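NANS (YJHS), A 9-O-acetyl N-acetylneuraminic acid esterase (Escherichia coli O157:H7 EDL933, PDB 3PT5) probably hydrolyses the 9-O-acetyl group of 9-O-acetyl-N-acetylneuraminic acid, allowing the bacterium to grow on this host sialic acid. Local coordinates at residues S30-Y35 / P128-G133; E45-P50 / I110-L115; L55-H60 / H81-M86. All coordinates share one frame; numbering follows the deposited sequence.

Contact 1 (S30-Y35 / P128-G133); sequences SNAMAY and PCCRGG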
loop_
_atom_site.group_PDB
_atom_site.type_symbol
_atom_site.label_atom_id
_atom_site.label_comp_id
_atom_site.label_asym_id
_atom_site.label_seq_id
_atom_site.Cartn_x
_atom_site.Cartn_y
_atom_site.Cartn_z
ATOM N N SER A 30 -5.160 -3.526 5.067
ATOM C CA SER A 30 -4.669 -4.710 4.369
ATOM C C SER A 30 -4.607 -4.624 2.856
ATOM O O SER A 30 -3.660 -5.126 2.258
ATOM C CB SER A 30 -5.446 -5.968 4.773
ATOM O OG SER A 30 -6.792 -5.866 4.377
ATOM N N ASN A 31 -5.611 -4.004 2.222
ATOM C CA ASN A 31 -5.637 -4.035 0.749
ATOM C C ASN A 31 -4.686 -3.050 0.070
ATOM O O ASN A 31 -4.485 -3.114 -1.134
ATOM C CB ASN A 31 -7.080 -3.961 0.221
ATOM C CG ASN A 31 -7.770 -5.302 0.316
ATOM O OD1 ASN A 31 -7.174 -6.330 -0.059
ATOM N ND2 ASN A 31 -9.003 -5.328 0.853
ATOM N N ALA A 32 -4.042 -2.215 0.862
ATOM C CA ALA A 32 -2.994 -1.306 0.392
ATOM C C ALA A 32 -1.632 -2.004 0.344
ATOM O O ALA A 32 -0.717 -1.528 -0.323
ATOM C CB ALA A 32 -2.891 -0.097 1.287
ATOM N N MET A 33 -1.530 -3.123 1.061
ATOM C CA MET A 33 -0.241 -3.763 1.294
ATOM C C MET A 33 -0.246 -5.226 0.879
ATOM O O MET A 33 -1.109 -5.667 0.141
ATOM C CB MET A 33 0.138 -3.610 2.768
ATOM C CG MET A 33 -0.937 -4.019 3.750
ATOM S SD MET A 33 -0.340 -3.991 5.453
ATOM C CE MET A 33 0.833 -5.362 5.426
ATOM N N ALA A 34 0.732 -5.994 1.359
ATOM C CA ALA A 34 0.940 -7.316 0.849
ATOM C C ALA A 34 0.016 -8.333 1.518
ATOM O O ALA A 34 0.383 -8.982 2.484
ATOM C CB ALA A 34 2.428 -7.704 1.054
ATOM N N TYR A 35 -1.201 -8.451 0.996
ATOM C CA TYR A 35 -2.141 -9.473 1.419
ATOM C C TYR A 35 -2.509 -10.424 0.286
ATOM O O TYR A 35 -3.340 -11.270 0.459
ATOM C CB TYR A 35 -3.366 -8.856 2.064
ATOM C CG TYR A 35 -3.216 -8.674 3.570
ATOM C CD1 TYR A 35 -2.393 -7.664 4.084
ATOM C CD2 TYR A 35 -3.869 -9.517 4.480
ATOM C CE1 TYR A 35 -2.276 -7.465 5.434
ATOM C CE2 TYR A 35 -3.743 -9.325 5.849
ATOM C CZ TYR A 35 -2.934 -8.298 6.315
ATOM O OH TYR A 35 -2.834 -8.125 7.703
ATOM N N PRO A 128 6.215 3.014 2.450
ATOM C CA PRO A 128 5.158 2.101 2.877
ATOM C C PRO A 128 4.768 2.347 4.332
ATOM O O PRO A 128 5.604 2.205 5.244
ATOM C CB PRO A 128 5.759 0.699 2.612
ATOM C CG PRO A 128 7.224 0.905 2.597
ATOM C CD PRO A 128 7.533 2.357 2.386
ATOM N N CYS A 129 3.496 2.719 4.510
ATOM C CA CYS A 129 2.921 3.027 5.825
ATOM C C CYS A 129 1.571 2.367 6.061
ATOM O O CYS A 129 0.651 3.035 6.504
ATOM C CB CYS A 129 2.805 4.548 6.009
ATOM S SG CYS A 129 4.348 5.440 5.770
ATOM N N CYS A 130 1.458 1.073 5.740
ATOM C CA CYS A 130 0.188 0.365 5.890
ATOM C C CYS A 130 0.180 -0.529 7.108
ATOM O O CYS A 130 1.230 -0.979 7.578
ATOM C CB CYS A 130 -0.075 -0.495 4.662
ATOM S SG CYS A 130 0.061 0.352 3.084
ATOM N N ARG A 131 -1.020 -0.820 7.603
ATOM C CA ARG A 131 -1.167 -1.687 8.758
ATOM C C ARG A 131 -2.472 -2.469 8.574
ATOM O O ARG A 131 -3.542 -1.886 8.531
ATOM C CB ARG A 131 -1.166 -0.832 10.054
ATOM C CG ARG A 131 -1.575 -1.594 11.331
ATOM C CD ARG A 131 -0.630 -2.732 11.506
ATOM N NE ARG A 131 -0.580 -3.309 12.846
ATOM C CZ ARG A 131 -1.185 -4.430 13.211
ATOM N NH1 ARG A 131 -1.924 -5.120 12.348
ATOM N NH2 ARG A 131 -1.022 -4.878 14.455
ATOM N N GLY A 132 -2.377 -3.786 8.446
ATOM C CA GLY A 132 -3.592 -4.611 8.366
ATOM C C GLY A 132 -4.423 -4.409 9.610
ATOM O O GLY A 132 -3.879 -4.246 10.712
ATOM N N GLY A 133 -5.742 -4.403 9.437
ATOM C CA GLY A 133 -6.694 -4.318 10.540
ATOM C C GLY A 133 -6.640 -3.012 11.295
ATOM O O GLY A 133 -6.896 -2.971 12.509
HETATM O O HOH W 1 -7.582 -4.844 6.988
#
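Met33 carries CG in the crowded position between backbone N and carbonyl carbon (chi1 50°), runs on extended and then bends at chi3 (-68°), which lays SD along the backbone of 130-132. From there SD lies 3.6 Å from Cys130 CB and also 3.6 Å from Gly132 N. Cys130 turns SG beside its own backbone N (chi1 -51°), and this sends the sulfur to Ala32 CB at 3.5 Å. Each sulfur thus packs on carbon of the other segment, joining loop and strand end by apolar contact. Tyr35 packs beside them: Ser30 CB sits 3.4 Å above the centre of its ring plane, Met33 SD lies in plane at the ring edge, and OH reaches to 3.7 Å from Gly132 CA. That hydroxyl is hydrogen-bonded to Gln84. A water bridges the segments, 2.9 Å from Ser30 OG and accepting from Gly133 N at 3.1 Å. Ser30 also packs on His312. A serine at the start of a short 3-10 turn after strand 20-28, facing glycines after strand 122-130, is consistent with the SGNH hydrolase active site, where such a serine is the nucleophile and a glycine N-H contributes to the oxyanion hole.

Contact 2 (E45-P50 / I110-L115); sequences EDAPHP and IARKLL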
loop_
_atom_site.group_PDB
_atom_site.type_symbol
_atom_site.label_atom_id
_atom_site.label_comp_id
_atom_site.label_asym_id
_atom_site.label_seq_id
_atom_site.Cartn_x
_atom_site.Cartn_y
_atom_site.Cartn_z
ATOM N N GLU A 45 7.173 -10.836 -12.843
ATOM C CA GLU A 45 6.325 -9.704 -12.527
ATOM C C GLU A 45 6.682 -9.102 -11.169
ATOM O O GLU A 45 6.418 -7.924 -10.929
ATOM C CB GLU A 45 4.853 -10.134 -12.604
ATOM C CG GLU A 45 4.475 -10.934 -13.909
ATOM C CD GLU A 45 4.755 -12.445 -13.853
ATOM O OE1 GLU A 45 5.738 -12.873 -13.211
ATOM O OE2 GLU A 45 3.996 -13.236 -14.471
ATOM N N ASP A 46 7.293 -9.895 -10.281
ATOM C CA ASP A 46 7.722 -9.351 -8.971
ATOM C C ASP A 46 9.219 -9.097 -8.848
ATOM O O ASP A 46 9.727 -9.004 -7.738
ATOM C CB ASP A 46 7.276 -10.212 -7.778
ATOM C CG ASP A 46 5.793 -10.528 -7.793
ATOM O OD1 ASP A 46 5.003 -9.774 -8.406
ATOM O OD2 ASP A 46 5.414 -11.548 -7.199
ATOM N N ALA A 47 9.916 -8.954 -9.975
ATOM C CA ALA A 47 11.345 -8.684 -9.935
ATOM C C ALA A 47 11.625 -7.289 -9.373
ATOM O O ALA A 47 11.056 -6.293 -9.842
ATOM C CB ALA A 47 11.932 -8.789 -11.358
ATOM N N PRO A 48 12.531 -7.192 -8.392
ATOM C CA PRO A 48 12.961 -5.872 -7.919
ATOM C C PRO A 48 13.738 -5.188 -9.052
ATOM O O PRO A 48 14.178 -5.869 -9.973
ATOM C CB PRO A 48 13.919 -6.220 -6.784
ATOM C CG PRO A 48 13.488 -7.631 -6.343
ATOM C CD PRO A 48 13.173 -8.282 -7.635
ATOM N N HIS A 49 13.877 -3.868 -8.994
ATOM C CA HIS A 49 14.631 -3.124 -10.018
ATOM C C HIS A 49 15.563 -2.172 -9.308
ATOM O O HIS A 49 15.187 -1.615 -8.278
ATOM C CB HIS A 49 13.668 -2.346 -10.920
ATOM C CG HIS A 49 14.348 -1.652 -12.057
ATOM N ND1 HIS A 49 15.124 -0.533 -11.880
ATOM C CD2 HIS A 49 14.377 -1.927 -13.382
ATOM C CE1 HIS A 49 15.606 -0.142 -13.049
ATOM N NE2 HIS A 49 15.178 -0.981 -13.972
ATOM N N PRO A 50 16.805 -1.996 -9.823
ATOM C CA PRO A 50 17.736 -1.127 -9.106
ATOM C C PRO A 50 17.320 0.333 -8.931
ATOM O O PRO A 50 17.891 1.034 -8.097
ATOM C CB PRO A 50 19.015 -1.194 -9.953
ATOM C CG PRO A 50 18.906 -2.417 -10.739
ATOM C CD PRO A 50 17.440 -2.668 -10.976
ATOM N N ILE A 110 3.061 -0.874 -9.070
ATOM C CA ILE A 110 2.809 0.565 -9.333
ATOM C C ILE A 110 4.109 1.236 -9.744
ATOM O O ILE A 110 4.194 1.821 -10.827
ATOM C CB ILE A 110 2.145 1.250 -8.140
ATOM C CG1 ILE A 110 0.752 0.645 -7.982
ATOM C CG2 ILE A 110 2.083 2.771 -8.360
ATOM C CD1 ILE A 110 0.065 0.988 -6.636
ATOM N N ALA A 111 5.142 1.065 -8.921
ATOM C CA ALA A 111 6.450 1.612 -9.194
ATOM C C ALA A 111 7.011 1.162 -10.556
ATOM O O ALA A 111 7.514 2.008 -11.320
ATOM C CB ALA A 111 7.393 1.257 -8.051
ATOM N N ARG A 112 6.943 -0.134 -10.862
ATOM C CA ARG A 112 7.488 -0.633 -12.121
ATOM C C ARG A 112 6.733 -0.031 -13.293
ATOM O O ARG A 112 7.339 0.336 -14.288
ATOM C CB ARG A 112 7.478 -2.167 -12.189
ATOM C CG ARG A 112 7.890 -2.709 -13.567
ATOM C CD ARG A 112 7.821 -4.233 -13.608
ATOM N NE ARG A 112 9.160 -4.793 -13.453
ATOM C CZ ARG A 112 9.760 -5.020 -12.291
ATOM N NH1 ARG A 112 9.131 -4.769 -11.145
ATOM N NH2 ARG A 112 10.994 -5.509 -12.286
ATOM N N LYS A 113 5.417 0.126 -13.147
ATOM C CA LYS A 113 4.619 0.661 -14.261
ATOM C C LYS A 113 4.781 2.174 -14.465
ATOM O O LYS A 113 4.545 2.676 -15.566
ATOM C CB LYS A 113 3.148 0.243 -14.137
ATOM C CG LYS A 113 2.963 -1.258 -14.360
ATOM C CD LYS A 113 1.537 -1.724 -13.989
ATOM C CE LYS A 113 1.424 -3.261 -14.089
ATOM N NZ LYS A 113 0.024 -3.657 -13.823
ATOM N N LEU A 114 5.200 2.885 -13.416
ATOM C CA LEU A 114 5.516 4.330 -13.497
ATOM C C LEU A 114 6.924 4.624 -14.054
ATOM O O LEU A 114 7.150 5.661 -14.686
ATOM C CB LEU A 114 5.425 4.957 -12.120
ATOM C CG LEU A 114 4.078 5.147 -11.437
ATOM C CD1 LEU A 114 4.320 5.583 -9.971
ATOM C CD2 LEU A 114 3.247 6.221 -12.195
ATOM N N LEU A 115 7.865 3.712 -13.817
ATOM C CA LEU A 115 9.267 3.978 -14.111
ATOM C C LEU A 115 9.506 4.393 -15.560
ATOM O O LEU A 115 10.322 5.279 -15.797
ATOM C CB LEU A 115 10.134 2.755 -13.737
ATOM C CG LEU A 115 11.652 2.918 -13.718
ATOM C CD1 LEU A 115 12.144 3.768 -12.566
ATOM C CD2 LEU A 115 12.222 1.520 -13.670
#
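Ala47 O is the first-shell focus, taking two N-H groups from the guanidinium of Arg112. The shorter bond runs from Arg112 NH2 to Ala47 O at 2.6 Å, with an N-H...O angle of 138°; the second, from Arg112 NH1 at 2.8 Å, is weak. The oxygen lies near the guanidinium plane, at its edge, whereas NH2 stands 40° out of the carbonyl plane, so the donor approaches the C=O from above. Arg112 NH2 also rests 3.5 Å from Ala47 CB. Beside this fork, Leu115 CD2 is centred over one face of the His49 imidazole, 3.8 Å from the ring centroid in a CH-pi contact, and Pro50 CD lies over the opposite face toward the rim.

Torsions set these approaches: Arg112 leaves its helix with CG anti to N and bends at chi3 (-101°) toward the loop, while His49 and Leu115, CG likewise anti to N, cross obliquely. Farther out, His49 ND1 accepts the backbone N-H of Arg51, consistent with a neutral imidazole protonated on NE2. Asp46 points away from 110-115: OD2 salt-bridges Arg319 and OD1 bonds to His109, just ahead on the same helix, while Leu115 packs against strands 52-55 and 122-130.

Chemically, cation meets carbonyl dipole: one neutral oxygen takes a firmer bond from NH2 and a weak one from NH1, and the charge would be expected to polarise that peptide group.

Contact 3 (L55-H60 / H81-M86); sequences LARFAH and HDVQDM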
loop_
_atom_site.group_PDB
_atom_site.type_symbol
_atom_site.label_atom_id
_atom_site.label_comp_id
_atom_site.label_asym_id
_atom_site.label_seq_id
_atom_site.Cartn_x
_atom_site.Cartn_y
_atom_site.Cartn_z
ATOM N N LEU A 55 11.553 3.090 1.701
ATOM C CA LEU A 55 12.112 3.405 3.010
ATOM C C LEU A 55 11.973 2.211 3.931
ATOM O O LEU A 55 10.872 1.739 4.182
ATOM C CB LEU A 55 11.456 4.638 3.628
ATOM C CG LEU A 55 11.675 6.041 3.050
ATOM C CD1 LEU A 55 11.119 7.048 4.036
ATOM C CD2 LEU A 55 13.134 6.357 2.807
ATOM N N ALA A 56 13.108 1.733 4.446
ATOM C CA ALA A 56 13.122 0.539 5.312
ATOM C C ALA A 56 12.433 0.738 6.652
ATOM O O ALA A 56 12.285 1.843 7.139
ATOM C CB ALA A 56 14.560 0.075 5.568
ATOM N N ARG A 57 12.049 -0.386 7.260
ATOM C CA ARG A 57 11.424 -0.401 8.572
ATOM C C ARG A 57 12.002 -1.531 9.412
ATOM O O ARG A 57 12.325 -1.310 10.587
ATOM C CB ARG A 57 9.901 -0.566 8.473
ATOM C CG ARG A 57 9.200 -0.432 9.829
ATOM C CD ARG A 57 7.674 -0.604 9.743
ATOM N NE ARG A 57 7.054 0.295 8.768
ATOM C CZ ARG A 57 6.623 1.516 9.057
ATOM N NH1 ARG A 57 6.062 2.278 8.122
ATOM N NH2 ARG A 57 6.719 1.972 10.300
ATOM N N PHE A 58 12.113 -2.719 8.821
ATOM C CA PHE A 58 12.437 -3.930 9.586
ATOM C C PHE A 58 13.940 -3.954 9.834
ATOM O O PHE A 58 14.680 -3.110 9.322
ATOM C CB PHE A 58 11.997 -5.186 8.829
ATOM C CG PHE A 58 10.556 -5.125 8.310
ATOM C CD1 PHE A 58 9.539 -4.514 9.054
ATOM C CD2 PHE A 58 10.231 -5.698 7.089
ATOM C CE1 PHE A 58 8.238 -4.460 8.557
ATOM C CE2 PHE A 58 8.936 -5.658 6.603
ATOM C CZ PHE A 58 7.952 -5.043 7.329
ATOM N N ALA A 59 14.395 -4.932 10.612
ATOM C CA ALA A 59 15.804 -5.018 10.961
ATOM C C ALA A 59 16.644 -5.598 9.816
ATOM O O ALA A 59 17.886 -5.469 9.795
ATOM C CB ALA A 59 15.940 -5.837 12.245
ATOM N N HIS A 60 15.989 -6.240 8.850
ATOM C CA HIS A 60 16.668 -6.728 7.651
ATOM C C HIS A 60 15.790 -6.409 6.465
ATOM O O HIS A 60 14.600 -6.122 6.647
ATOM C CB HIS A 60 16.969 -8.234 7.718
ATOM C CG HIS A 60 17.873 -8.597 8.856
ATOM N ND1 HIS A 60 19.244 -8.717 8.725
ATOM C CD2 HIS A 60 17.598 -8.783 10.165
ATOM C CE1 HIS A 60 19.765 -8.994 9.905
ATOM N NE2 HIS A 60 18.791 -9.022 10.799
ATOM N N HIS A 81 7.991 -2.902 3.411
ATOM C CA HIS A 81 8.254 -2.559 4.785
ATOM C C HIS A 81 7.136 -1.752 5.439
ATOM O O HIS A 81 7.346 -0.702 6.021
ATOM C CB HIS A 81 9.594 -1.839 4.856
ATOM C CG HIS A 81 10.773 -2.763 4.899
ATOM N ND1 HIS A 81 10.934 -3.829 4.040
ATOM C CD2 HIS A 81 11.849 -2.775 5.725
ATOM C CE1 HIS A 81 12.065 -4.457 4.334
ATOM N NE2 HIS A 81 12.639 -3.829 5.345
ATOM N N ASP A 82 5.923 -2.270 5.325
ATOM C CA ASP A 82 4.790 -1.647 6.007
ATOM C C ASP A 82 4.886 -1.857 7.513
ATOM O O ASP A 82 5.753 -2.606 7.991
ATOM C CB ASP A 82 3.500 -2.194 5.396
ATOM C CG ASP A 82 3.260 -1.653 3.953
ATOM O OD1 ASP A 82 3.054 -0.428 3.822
ATOM O OD2 ASP A 82 3.274 -2.436 2.960
ATOM N N VAL A 83 4.009 -1.196 8.272
ATOM C CA VAL A 83 4.020 -1.294 9.726
ATOM C C VAL A 83 3.799 -2.732 10.167
ATOM O O VAL A 83 4.424 -3.209 11.144
ATOM C CB VAL A 83 2.925 -0.394 10.339
ATOM C CG1 VAL A 83 2.983 -0.420 11.853
ATOM C CG2 VAL A 83 3.047 1.031 9.800
ATOM N N GLN A 84 2.910 -3.428 9.463
ATOM C CA GLN A 84 2.770 -4.862 9.657
ATOM C C GLN A 84 3.689 -5.667 8.745
ATOM O O GLN A 84 3.674 -5.502 7.518
ATOM C CB GLN A 84 1.336 -5.284 9.422
ATOM C CG GLN A 84 1.085 -6.714 9.818
ATOM C CD GLN A 84 -0.284 -7.167 9.421
ATOM O OE1 GLN A 84 -0.990 -6.466 8.671
ATOM N NE2 GLN A 84 -0.669 -8.355 9.874
ATOM N N ASP A 85 4.473 -6.562 9.341
ATOM C CA ASP A 85 5.467 -7.343 8.611
ATOM C C ASP A 85 4.875 -8.657 8.113
ATOM O O ASP A 85 4.558 -9.548 8.918
ATOM C CB ASP A 85 6.665 -7.603 9.558
ATOM C CG ASP A 85 7.826 -8.329 8.890
ATOM O OD1 ASP A 85 7.682 -8.877 7.773
ATOM O OD2 ASP A 85 8.915 -8.379 9.528
ATOM N N MET A 86 4.683 -8.761 6.790
ATOM C CA MET A 86 4.076 -9.954 6.190
ATOM C C MET A 86 5.103 -10.911 5.580
ATOM O O MET A 86 4.729 -11.905 4.957
ATOM C CB MET A 86 3.063 -9.547 5.093
ATOM C CG MET A 86 1.939 -8.596 5.543
ATOM S SD MET A 86 0.931 -9.236 6.890
ATOM C CE MET A 86 -0.042 -10.428 5.973
#
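Phe58's ring is sandwiched: His81 lies over one face and the Asp85 side chain over the other. The rings form a face-to-face stack with centroids 4.1 Å apart and planes at 25°; Phe58 CD2 stands over the centre of the imidazole. On the far face the Asp85 carboxylate is almost parallel to the ring (5°), and Asp85 CB makes a CH-pi contact 4.0 Å from the Phe58 centroid. Carbonyls lie at the ring's edge, Asp82 O coming 3.2 Å from Phe58 CE1. The imidazole donates from His81 NE2 to His60 O at 3.3 Å, a long, bent bond with the oxygen tilted from the ring plane; stack and bond together set the ring's orientation.

Arg57, extended and then bent at chi3, sends NE to His81 O at 2.9 Å, nearly straight at 162°. Val83 CG2 packs over one face of its guanidinium, 3.6 Å above the plane. Outward, Arg57 NH2 salt-bridges Asp166 and NH1 reaches Pro128 O. Asp85 OD1 is held by Gln87 N. The contact joins two irregular loops, one leaving strand 52-55 and the other following its antiparallel neighbour 73-75, at the margin of the mainly parallel central sheet of an SGNH hydrolase alpha/beta fold.

Overall arrangement
Along the chain the contacts are nested: contact 3 falls inside the loop closed by contact 2, and contact 2 inside that closed by contact 1. Contacts 1 and 3 adjoin, with centres 11 Å apart; Asp82 OD1 bonds to Cys130 N, and Pro128 packs on Asp82. The loop 81-86 therefore lies against the probable active-site segments as part of their second shell. Contact 2 stands apart, its centre 18 Å from each of the others, near the surface. The shared element is the seven-stranded mixed sheet, in which strands 52-55, 122-130 and 20-28 are parallel neighbours; helix 107-114, ahead of 122-130, carries contact 2.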